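Local coordinates for beta sliding clamp (Streptococcus pneumoniae, PDB 2AWA), which probably forms a ring-shaped dimer around DNA that tethers DNA polymerases and other proteins to the duplex and so makes replication processive, at residues N279-N282 with L283-M287; Y345-D348 with S349-L353; S361-S364 with A365-F369. All blocks are in the same frame, centred on the assembly; numbering follows the deposited sequence.

In the fold
From the N terminus, strand 274-279 runs straight into helix 280-294, and contact 1 (279-287) covers that junction with its capping bond. Contact 2 (345-353) lies along helix 343-351 and runs on toward strand 357-362. Contact 3 (361-369) closes the loop joining strand 357-362 to strand 369-373. The three follow in series, none nested in or crossing another, all within the C-terminal domain. Contacts 1 and 2 touch, centres about 10 Å apart: Met-287 packs on Leu-346 and Ile-347, Leu-283 on Leu-350. Contact 3 stands apart, its centre about 17 Å from that of contact 2; strand 357-362 connects it to the helix pair, with Val-280 and Leu-283 resting on Val-358 and Ile-360.

Contact 1 (N279-N282 with L283-M287); sequences NVVN and LRQSM
Leu-283, Arg-284, Gln-285 and Ser-286 donate their backbone N-H groups to the carbonyls of Asn-279, Val-280, Val-281 and Asn-282 in turn, the i to i+4 pattern of the first turns of helix 280-294. The opening bond, Leu-283 N to Asn-279 O, is 2.9 Å long. Asn-279 is the N-cap: with CG anti to the backbone N (chi1 177°), its side chain folds over the helix start, and OD1 takes the N-H of Asn-282 at 2.9 Å, the donor lying in the carbonyl plane. On the outward side Val-281 stands alongside both Arg-284 and Gln-285, all pointing the same way. Its CG1 meets Gln-285 NE2 at 3.5 Å, while CG2 lies 3.9 Å from Arg-284 NH1. The arginine chain runs extended as far as CD, then bends at chi3 (70°), which carries the guanidinium back beside the valine. Val-281 O lies over one guanidinium face, toward its rim, and NE makes a long, weak ion pair with Glu-288. Gln-285 CG also rests on Val-281 O at 3.4 Å. Ser-286 OG has its hydrogen-bond partner in Glu-325 of strand 321-327. The chemistry is thus divided: the cap satisfies an N-H that has no earlier helical carbonyl to bond to, and the outer row sets aliphatic carbon against polar chain ends, a surface suited to solvent, while Leu-283 faces the interior, against Leu-350 and Ile-360.

Contact 2 (Y345-D348 with S349-L353); sequences YLID and SLKAL
Helix 343-351, one of the two helices of the C-terminal clamp domain, brings Ser-349 back over the carbonyl of Tyr-345 one turn earlier. That oxygen is gripped twice: Ser-349 N reaches Tyr-345 O at 3.0 Å, and Ser-349 OG reaches the same Tyr-345 O at 2.9 Å. The two donors come from opposite faces of the carbonyl plane. The serine hydroxyl lies beside its own backbone N (chi1 -62°), which lets it fold back along the helix, and this bond satisfies the buried group. Next along the chain, Leu-346 and Leu-350 cross at an angle, their CD1 methyls 3.8 Å apart. Leu-350 CG also sits 3.2 Å from Leu-346 O. In the clamp fold this apolar side belongs to the packing of two helices, with Met-287 of helix 280-294 against Leu-346 and Ile-347; Leu-371 of strand 369-373 meets Leu-346 and Ser-349. Ile-347 and Lys-351 run side by side, CG2 of the isoleucine 4.0 Å from NZ of the lysine, which also makes a long, weak ion pair with Glu-288. Asp-348 directs its carboxylate to a salt bridge with Arg-196. Lys-351 N donates almost straight to Ile-347 O at 2.8 Å, whereas the bond from Ala-352 N to Asp-348 O is weak, its N-H...O angle 129°.

Contact 3 (S361-S364 with A365-F369); sequences SFIS and AVRPF
Over one face of the Phe-369 ring lies CE1 of Phe-362, 3.5 Å above the Phe-369 plane and displaced from its centre. The two side chains lie next to each other and point the same way, but their rings are turned 45° apart with centroids separated by 4.9 Å, an oblique aromatic pair. Phe-362 CD1 also comes within 3.4 Å of Phe-369 CB. Phe-369 has chi1 61°, placing CG between its backbone N and carbonyl carbon, which sets the ring beside that of Phe-362. A third flat group is the guanidinium of Arg-367, an exposed side chain that also touches a crystal neighbour: Pro-368 CD lies over the centre of one face, and Ile-363 CD1 approaches at the edge near its plane. Nearer the backbone, Ile-363 CB and Arg-367 CB are 4.0 Å apart. Just beyond strand 357-362, the Ser-364 hydroxyl is folded inward (chi1 55°) and accepts the N-H of Arg-367, OG to N 3.1 Å. Val-366 N makes a weak, longer bond of 3.5 Å to the same Ser-364 OG, so this side-chain oxygen bridges two successive backbone N-H groups of the turn. Arg-367 CG packs against it too, 3.3 Å from Ser-364 OG. The loop connects strand 357-362 to the antiparallel strand 369-373, and Ser-361 pairs through its backbone with Thr-370. On the other flank of strand 357-362, Phe-362 bonds through its backbone to Asn-273 and Thr-274. Its ring and that of Phe-369 reach Ile-339 of strand 337-341, where Phe-341 meets Phe-369 edge-to-face, linking this hairpin to the neighbouring four-stranded sheet.

Contact 1 (N279-N282 with L283-M287)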
ATOM      1  N   ASN B 279      18.549  24.942  -6.693  1.00 57.13           N
ATOM      2  CA  ASN B 279      18.513  23.537  -7.057  1.00 58.17           C
ATOM      3  C   ASN B 279      17.137  22.968  -6.633  1.00 60.29           C
ATOM      4  O   ASN B 279      16.731  23.070  -5.449  1.00 59.14           O
ATOM      5  CB  ASN B 279      19.656  22.768  -6.385  1.00 57.20           C
ATOM      6  CG  ASN B 279      19.610  21.287  -6.693  1.00 59.56           C
ATOM      7  OD1 ASN B 279      18.948  20.529  -5.999  1.00 62.76           O
ATOM      8  ND2 ASN B 279      20.296  20.870  -7.754  1.00 65.38           N
ATOM      9  N   VAL B 280      16.438  22.369  -7.599  1.00 60.19           N
ATOM     10  CA  VAL B 280      15.038  21.992  -7.428  1.00 59.42           C
ATOM     11  C   VAL B 280      14.902  20.972  -6.323  1.00 59.86           C
ATOM     12  O   VAL B 280      14.084  21.138  -5.404  1.00 58.84           O
ATOM     13  CB  VAL B 280      14.445  21.425  -8.748  1.00 59.75           C
ATOM     14  CG1 VAL B 280      13.074  20.780  -8.527  1.00 57.92           C
ATOM     15  CG2 VAL B 280      14.341  22.523  -9.784  1.00 58.42           C
ATOM     16  N   VAL B 281      15.724  19.932  -6.407  1.00 60.34           N
ATOM     17  CA  VAL B 281      15.669  18.840  -5.444  1.00 60.94           C
ATOM     18  C   VAL B 281      15.969  19.340  -4.046  1.00 61.62           C
ATOM     19  O   VAL B 281      15.229  19.042  -3.119  1.00 64.35           O
ATOM     20  CB  VAL B 281      16.614  17.691  -5.808  1.00 59.88           C
ATOM     21  CG1 VAL B 281      16.637  16.673  -4.715  1.00 60.94           C
ATOM     22  CG2 VAL B 281      16.159  17.023  -7.113  1.00 61.25           C
ATOM     23  N   ASN B 282      17.040  20.109  -3.895  1.00 63.17           N
ATOM     24  CA  ASN B 282      17.446  20.603  -2.579  1.00 62.34           C
ATOM     25  C   ASN B 282      16.390  21.473  -1.981  1.00 61.99           C
ATOM     26  O   ASN B 282      16.132  21.385  -0.805  1.00 63.70           O
ATOM     27  CB  ASN B 282      18.741  21.404  -2.654  1.00 62.55           C
ATOM     28  CG  ASN B 282      19.935  20.542  -2.931  1.00 67.90           C
ATOM     29  OD1 ASN B 282      19.831  19.304  -2.979  1.00 68.11           O
ATOM     30  ND2 ASN B 282      21.093  21.183  -3.128  1.00 72.33           N
ATOM     31  N   LEU B 283      15.774  22.326  -2.789  1.00 63.13           N
ATOM     32  CA  LEU B 283      14.699  23.151  -2.286  1.00 61.49           C
ATOM     33  C   LEU B 283      13.518  22.273  -1.865  1.00 62.20           C
ATOM     34  O   LEU B 283      12.976  22.446  -0.792  1.00 64.33           O
ATOM     35  CB  LEU B 283      14.301  24.200  -3.315  1.00 60.97           C
ATOM     36  CG  LEU B 283      13.240  25.213  -2.867  1.00 62.51           C
ATOM     37  CD1 LEU B 283      13.496  25.843  -1.465  1.00 61.13           C
ATOM     38  CD2 LEU B 283      13.129  26.265  -3.921  1.00 61.87           C
ATOM     39  N   ARG B 284      13.143  21.299  -2.678  1.00 64.78           N
ATOM     40  CA  ARG B 284      12.052  20.414  -2.294  1.00 65.84           C
ATOM     41  C   ARG B 284      12.320  19.789  -0.933  1.00 65.33           C
ATOM     42  O   ARG B 284      11.441  19.739  -0.084  1.00 65.61           O
ATOM     43  CB  ARG B 284      11.811  19.306  -3.318  1.00 66.20           C
ATOM     44  CG  ARG B 284      10.437  18.635  -3.153  1.00 67.18           C
ATOM     45  CD  ARG B 284      10.236  17.472  -4.101  1.00 68.90           C
ATOM     46  NE  ARG B 284      11.096  16.357  -3.727  1.00 80.90           N
ATOM     47  CZ  ARG B 284      12.211  15.975  -4.359  1.00 85.76           C
ATOM     48  NH1 ARG B 284      12.649  16.588  -5.456  1.00 89.91           N
ATOM     49  NH2 ARG B 284      12.899  14.941  -3.885  1.00 86.68           N
ATOM     50  N   GLN B 285      13.529  19.318  -0.709  1.00 64.84           N
ATOM     51  CA  GLN B 285      13.814  18.642   0.550  1.00 64.82           C
ATOM     52  C   GLN B 285      13.761  19.616   1.709  1.00 64.76           C
ATOM     53  O   GLN B 285      13.358  19.245   2.805  1.00 65.59           O
ATOM     54  CB  GLN B 285      15.146  17.919   0.477  1.00 65.70           C
ATOM     55  CG  GLN B 285      15.113  16.761  -0.537  1.00 66.87           C
ATOM     56  CD  GLN B 285      16.479  16.215  -0.887  1.00 66.12           C
ATOM     57  OE1 GLN B 285      17.507  16.805  -0.573  1.00 70.56           O
ATOM     58  NE2 GLN B 285      16.489  15.080  -1.558  1.00 69.95           N
ATOM     59  N   SER B 286      14.125  20.870   1.462  1.00 64.46           N
ATOM     60  CA  SER B 286      14.029  21.905   2.495  1.00 64.99           C
ATOM     61  C   SER B 286      12.593  22.235   2.854  1.00 65.32           C
ATOM     62  O   SER B 286      12.283  22.446   4.013  1.00 64.43           O
ATOM     63  CB  SER B 286      14.728  23.182   2.050  1.00 64.63           C
ATOM     64  OG  SER B 286      16.122  23.017   2.130  1.00 68.19           O
HETATM   65  N   MSE B 287      11.728  22.306   1.844  1.00 65.61           N
HETATM   66  CA  MSE B 287      10.320  22.599   2.046  1.00 63.34           C
HETATM   67  C   MSE B 287       9.531  21.488   2.727  1.00 62.09           C
HETATM   68  O   MSE B 287       8.570  21.759   3.450  1.00 62.80           O
HETATM   69  CB  MSE B 287       9.695  22.926   0.706  1.00 66.15           C
HETATM   70  CG  MSE B 287      10.184  24.223   0.134  1.00 74.21           C
HETATM   71 SE   MSE B 287      10.016  25.748   1.402  1.00 89.06          SE
HETATM   72  CE  MSE B 287      11.857  25.804   2.153  1.00 84.92           C
TER

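Contact 2 (Y345-D348 with S349-L353)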
ATOM      1  N   TYR B 345       2.320  24.097  -1.659  1.00 59.71           N
ATOM      2  CA  TYR B 345       2.238  24.677  -2.998  1.00 59.18           C
ATOM      3  C   TYR B 345       3.592  24.743  -3.690  1.00 61.46           C
ATOM      4  O   TYR B 345       3.694  24.482  -4.889  1.00 62.73           O
ATOM      5  CB  TYR B 345       1.667  26.105  -2.956  1.00 57.18           C
ATOM      6  CG  TYR B 345       0.237  26.249  -2.477  1.00 58.47           C
ATOM      7  CD1 TYR B 345      -0.693  25.216  -2.623  1.00 57.32           C
ATOM      8  CD2 TYR B 345      -0.199  27.449  -1.902  1.00 58.45           C
ATOM      9  CE1 TYR B 345      -1.990  25.355  -2.165  1.00 57.21           C
ATOM     10  CE2 TYR B 345      -1.501  27.603  -1.456  1.00 56.51           C
ATOM     11  CZ  TYR B 345      -2.398  26.543  -1.585  1.00 56.36           C
ATOM     12  OH  TYR B 345      -3.709  26.681  -1.170  1.00 57.09           O
ATOM     13  N   LEU B 346       4.610  25.169  -2.951  1.00 61.51           N
ATOM     14  CA  LEU B 346       5.962  25.229  -3.475  1.00 62.29           C
ATOM     15  C   LEU B 346       6.418  23.819  -3.866  1.00 62.89           C
ATOM     16  O   LEU B 346       6.932  23.614  -4.955  1.00 64.69           O
ATOM     17  CB  LEU B 346       6.936  25.827  -2.426  1.00 63.61           C
ATOM     18  CG  LEU B 346       8.399  25.986  -2.884  1.00 61.12           C
ATOM     19  CD1 LEU B 346       8.485  26.531  -4.305  1.00 60.83           C
ATOM     20  CD2 LEU B 346       9.177  26.872  -1.940  1.00 59.90           C
ATOM     21  N   ILE B 347       6.220  22.856  -2.968  1.00 62.18           N
ATOM     22  CA  ILE B 347       6.558  21.465  -3.240  1.00 60.27           C
ATOM     23  C   ILE B 347       5.863  20.939  -4.513  1.00 59.23           C
ATOM     24  O   ILE B 347       6.489  20.277  -5.325  1.00 57.58           O
ATOM     25  CB  ILE B 347       6.204  20.569  -2.037  1.00 59.44           C
ATOM     26  CG1 ILE B 347       7.161  20.840  -0.868  1.00 65.40           C
ATOM     27  CG2 ILE B 347       6.302  19.111  -2.407  1.00 60.95           C
ATOM     28  CD1 ILE B 347       6.601  20.449   0.497  1.00 64.49           C
ATOM     29  N   ASP B 348       4.569  21.219  -4.658  1.00 59.55           N
ATOM     30  CA  ASP B 348       3.797  20.766  -5.806  1.00 59.85           C
ATOM     31  C   ASP B 348       4.450  21.322  -7.058  1.00 59.55           C
ATOM     32  O   ASP B 348       4.729  20.572  -8.000  1.00 60.34           O
ATOM     33  CB  ASP B 348       2.341  21.246  -5.743  1.00 60.89           C
ATOM     34  CG  ASP B 348       1.497  20.494  -4.715  1.00 64.79           C
ATOM     35  OD1 ASP B 348       1.903  19.399  -4.273  1.00 65.42           O
ATOM     36  OD2 ASP B 348       0.400  21.002  -4.358  1.00 66.70           O
ATOM     37  N   SER B 349       4.709  22.629  -7.032  1.00 57.92           N
ATOM     38  CA  SER B 349       5.329  23.345  -8.136  1.00 59.95           C
ATOM     39  C   SER B 349       6.664  22.734  -8.511  1.00 61.59           C
ATOM     40  O   SER B 349       6.994  22.603  -9.706  1.00 61.10           O
ATOM     41  CB  SER B 349       5.554  24.823  -7.785  1.00 61.11           C
ATOM     42  OG  SER B 349       4.343  25.520  -7.525  1.00 65.91           O
ATOM     43  N   LEU B 350       7.431  22.354  -7.490  1.00 61.46           N
ATOM     44  CA  LEU B 350       8.753  21.808  -7.722  1.00 59.92           C
ATOM     45  C   LEU B 350       8.649  20.421  -8.330  1.00 59.18           C
ATOM     46  O   LEU B 350       9.258  20.164  -9.367  1.00 58.79           O
ATOM     47  CB  LEU B 350       9.579  21.828  -6.442  1.00 59.29           C
ATOM     48  CG  LEU B 350       9.945  23.265  -6.032  1.00 60.66           C
ATOM     49  CD1 LEU B 350      10.508  23.286  -4.626  1.00 58.64           C
ATOM     50  CD2 LEU B 350      10.946  23.915  -7.011  1.00 60.66           C
ATOM     51  N   LYS B 351       7.846  19.554  -7.718  1.00 58.82           N
ATOM     52  CA  LYS B 351       7.585  18.216  -8.267  1.00 58.34           C
ATOM     53  C   LYS B 351       7.130  18.286  -9.717  1.00 55.90           C
ATOM     54  O   LYS B 351       7.301  17.340 -10.458  1.00 54.34           O
ATOM     55  CB  LYS B 351       6.527  17.466  -7.449  1.00 57.62           C
ATOM     56  CG  LYS B 351       7.022  16.931  -6.092  1.00 62.45           C
ATOM     57  CD  LYS B 351       5.948  16.065  -5.386  1.00 64.35           C
ATOM     58  CE  LYS B 351       6.559  14.891  -4.559  1.00 79.46           C
ATOM     59  NZ  LYS B 351       7.121  15.285  -3.205  1.00 86.69           N
ATOM     60  N   ALA B 352       6.552  19.404 -10.130  1.00 55.92           N
ATOM     61  CA  ALA B 352       6.087  19.526 -11.513  1.00 57.18           C
ATOM     62  C   ALA B 352       7.204  19.816 -12.499  1.00 57.27           C
ATOM     63  O   ALA B 352       7.008  19.654 -13.686  1.00 58.47           O
ATOM     64  CB  ALA B 352       5.013  20.592 -11.621  1.00 58.39           C
ATOM     65  N   LEU B 353       8.366  20.247 -12.025  1.00 57.47           N
ATOM     66  CA  LEU B 353       9.453  20.611 -12.926  1.00 59.38           C
ATOM     67  C   LEU B 353      10.256  19.384 -13.328  1.00 61.38           C
ATOM     68  O   LEU B 353      10.393  18.444 -12.533  1.00 61.86           O
ATOM     69  CB  LEU B 353      10.385  21.632 -12.282  1.00 59.61           C
ATOM     70  CG  LEU B 353       9.711  22.911 -11.779  1.00 60.40           C
ATOM     71  CD1 LEU B 353      10.604  23.584 -10.754  1.00 59.87           C
ATOM     72  CD2 LEU B 353       9.384  23.843 -12.921  1.00 53.82           C
TER

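Contact 3 (S361-S364 with A365-F369)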
ATOM      1  N   SER B 361      10.808  34.279  -8.726  1.00 56.65           N
ATOM      2  CA  SER B 361      10.867  35.729  -8.789  1.00 56.76           C
ATOM      3  C   SER B 361       9.750  36.342  -7.965  1.00 58.36           C
ATOM      4  O   SER B 361       8.611  35.875  -8.016  1.00 61.94           O
ATOM      5  CB  SER B 361      10.759  36.180 -10.239  1.00 56.78           C
ATOM      6  OG  SER B 361      11.693  35.488 -11.032  1.00 54.17           O
ATOM      7  N   PHE B 362      10.074  37.405  -7.236  1.00 57.42           N
ATOM      8  CA  PHE B 362       9.185  37.951  -6.224  1.00 57.85           C
ATOM      9  C   PHE B 362       8.940  39.428  -6.441  1.00 58.97           C
ATOM     10  O   PHE B 362       9.710  40.100  -7.118  1.00 62.29           O
ATOM     11  CB  PHE B 362       9.821  37.841  -4.840  1.00 58.14           C
ATOM     12  CG  PHE B 362      10.102  36.458  -4.384  1.00 52.92           C
ATOM     13  CD1 PHE B 362       9.119  35.697  -3.798  1.00 62.68           C
ATOM     14  CD2 PHE B 362      11.379  35.942  -4.452  1.00 57.15           C
ATOM     15  CE1 PHE B 362       9.401  34.429  -3.314  1.00 57.53           C
ATOM     16  CE2 PHE B 362      11.656  34.687  -3.981  1.00 55.74           C
ATOM     17  CZ  PHE B 362      10.663  33.929  -3.414  1.00 52.53           C
ATOM     18  N   ILE B 363       7.881  39.931  -5.822  1.00 60.01           N
ATOM     19  CA  ILE B 363       7.589  41.357  -5.807  1.00 62.56           C
ATOM     20  C   ILE B 363       7.639  41.914  -4.390  1.00 63.35           C
ATOM     21  O   ILE B 363       8.357  42.870  -4.110  1.00 65.26           O
ATOM     22  CB  ILE B 363       6.212  41.648  -6.383  1.00 62.84           C
ATOM     23  CG1 ILE B 363       6.115  41.049  -7.795  1.00 66.57           C
ATOM     24  CG2 ILE B 363       5.946  43.158  -6.343  1.00 66.77           C
ATOM     25  CD1 ILE B 363       5.287  41.852  -8.798  1.00 67.62           C
ATOM     26  N   SER B 364       6.861  41.311  -3.501  1.00 63.85           N
ATOM     27  CA  SER B 364       6.732  41.782  -2.138  1.00 62.95           C
ATOM     28  C   SER B 364       6.300  40.608  -1.297  1.00 61.55           C
ATOM     29  O   SER B 364       6.139  39.516  -1.812  1.00 62.81           O
ATOM     30  CB  SER B 364       5.684  42.883  -2.076  1.00 62.48           C
ATOM     31  OG  SER B 364       4.476  42.399  -2.628  1.00 59.97           O
ATOM     32  N   ALA B 365       6.108  40.839  -0.008  1.00 59.94           N
ATOM     33  CA  ALA B 365       5.665  39.797   0.886  1.00 59.37           C
ATOM     34  C   ALA B 365       4.193  39.455   0.662  1.00 60.60           C
ATOM     35  O   ALA B 365       3.742  38.386   1.078  1.00 62.56           O
ATOM     36  CB  ALA B 365       5.905  40.208   2.314  1.00 58.97           C
ATOM     37  N   VAL B 366       3.456  40.334  -0.010  1.00 60.50           N
ATOM     38  CA  VAL B 366       2.022  40.139  -0.188  1.00 62.82           C
ATOM     39  C   VAL B 366       1.568  39.884  -1.614  1.00 63.59           C
ATOM     40  O   VAL B 366       0.419  39.506  -1.817  1.00 67.55           O
ATOM     41  CB  VAL B 366       1.195  41.333   0.344  1.00 62.89           C
ATOM     42  CG1 VAL B 366       1.555  41.625   1.789  1.00 63.07           C
ATOM     43  CG2 VAL B 366       1.372  42.571  -0.528  1.00 65.19           C
ATOM     44  N   ARG B 367       2.430  40.085  -2.601  1.00 61.86           N
ATOM     45  CA  ARG B 367       2.036  39.795  -3.981  1.00 61.81           C
ATOM     46  C   ARG B 367       2.490  38.397  -4.424  1.00 59.92           C
ATOM     47  O   ARG B 367       3.503  37.868  -3.943  1.00 60.74           O
ATOM     48  CB  ARG B 367       2.531  40.874  -4.936  1.00 62.98           C
ATOM     49  CG  ARG B 367       1.870  42.233  -4.684  1.00 71.06           C
ATOM     50  CD  ARG B 367       1.485  42.952  -5.973  1.00 84.70           C
ATOM     51  NE  ARG B 367       0.195  42.485  -6.507  1.00 94.53           N
ATOM     52  CZ  ARG B 367       0.010  41.855  -7.676  1.00 98.20           C
ATOM     53  NH1 ARG B 367       1.032  41.584  -8.495  1.00100.16           N
ATOM     54  NH2 ARG B 367      -1.225  41.496  -8.036  1.00 94.03           N
ATOM     55  N   PRO B 368       1.687  37.745  -5.272  1.00 57.89           N
ATOM     56  CA  PRO B 368       2.061  36.439  -5.809  1.00 58.51           C
ATOM     57  C   PRO B 368       3.441  36.427  -6.394  1.00 59.41           C
ATOM     58  O   PRO B 368       3.857  37.436  -6.936  1.00 59.80           O
ATOM     59  CB  PRO B 368       1.015  36.205  -6.892  1.00 57.19           C
ATOM     60  CG  PRO B 368      -0.173  36.872  -6.356  1.00 54.65           C
ATOM     61  CD  PRO B 368       0.326  38.118  -5.684  1.00 54.79           C
ATOM     62  N   PHE B 369       4.141  35.301  -6.274  1.00 59.90           N
ATOM     63  CA  PHE B 369       5.451  35.168  -6.894  1.00 60.04           C
ATOM     64  C   PHE B 369       5.481  34.101  -8.010  1.00 58.90           C
ATOM     65  O   PHE B 369       4.611  33.253  -8.063  1.00 58.14           O
ATOM     66  CB  PHE B 369       6.518  34.948  -5.821  1.00 60.84           C
ATOM     67  CG  PHE B 369       6.340  33.727  -4.989  1.00 60.86           C
ATOM     68  CD1 PHE B 369       6.944  32.529  -5.353  1.00 65.35           C
ATOM     69  CD2 PHE B 369       5.664  33.786  -3.775  1.00 68.15           C
ATOM     70  CE1 PHE B 369       6.828  31.376  -4.529  1.00 61.16           C
ATOM     71  CE2 PHE B 369       5.545  32.635  -2.943  1.00 62.08           C
ATOM     72  CZ  PHE B 369       6.122  31.444  -3.324  1.00 59.88           C
TER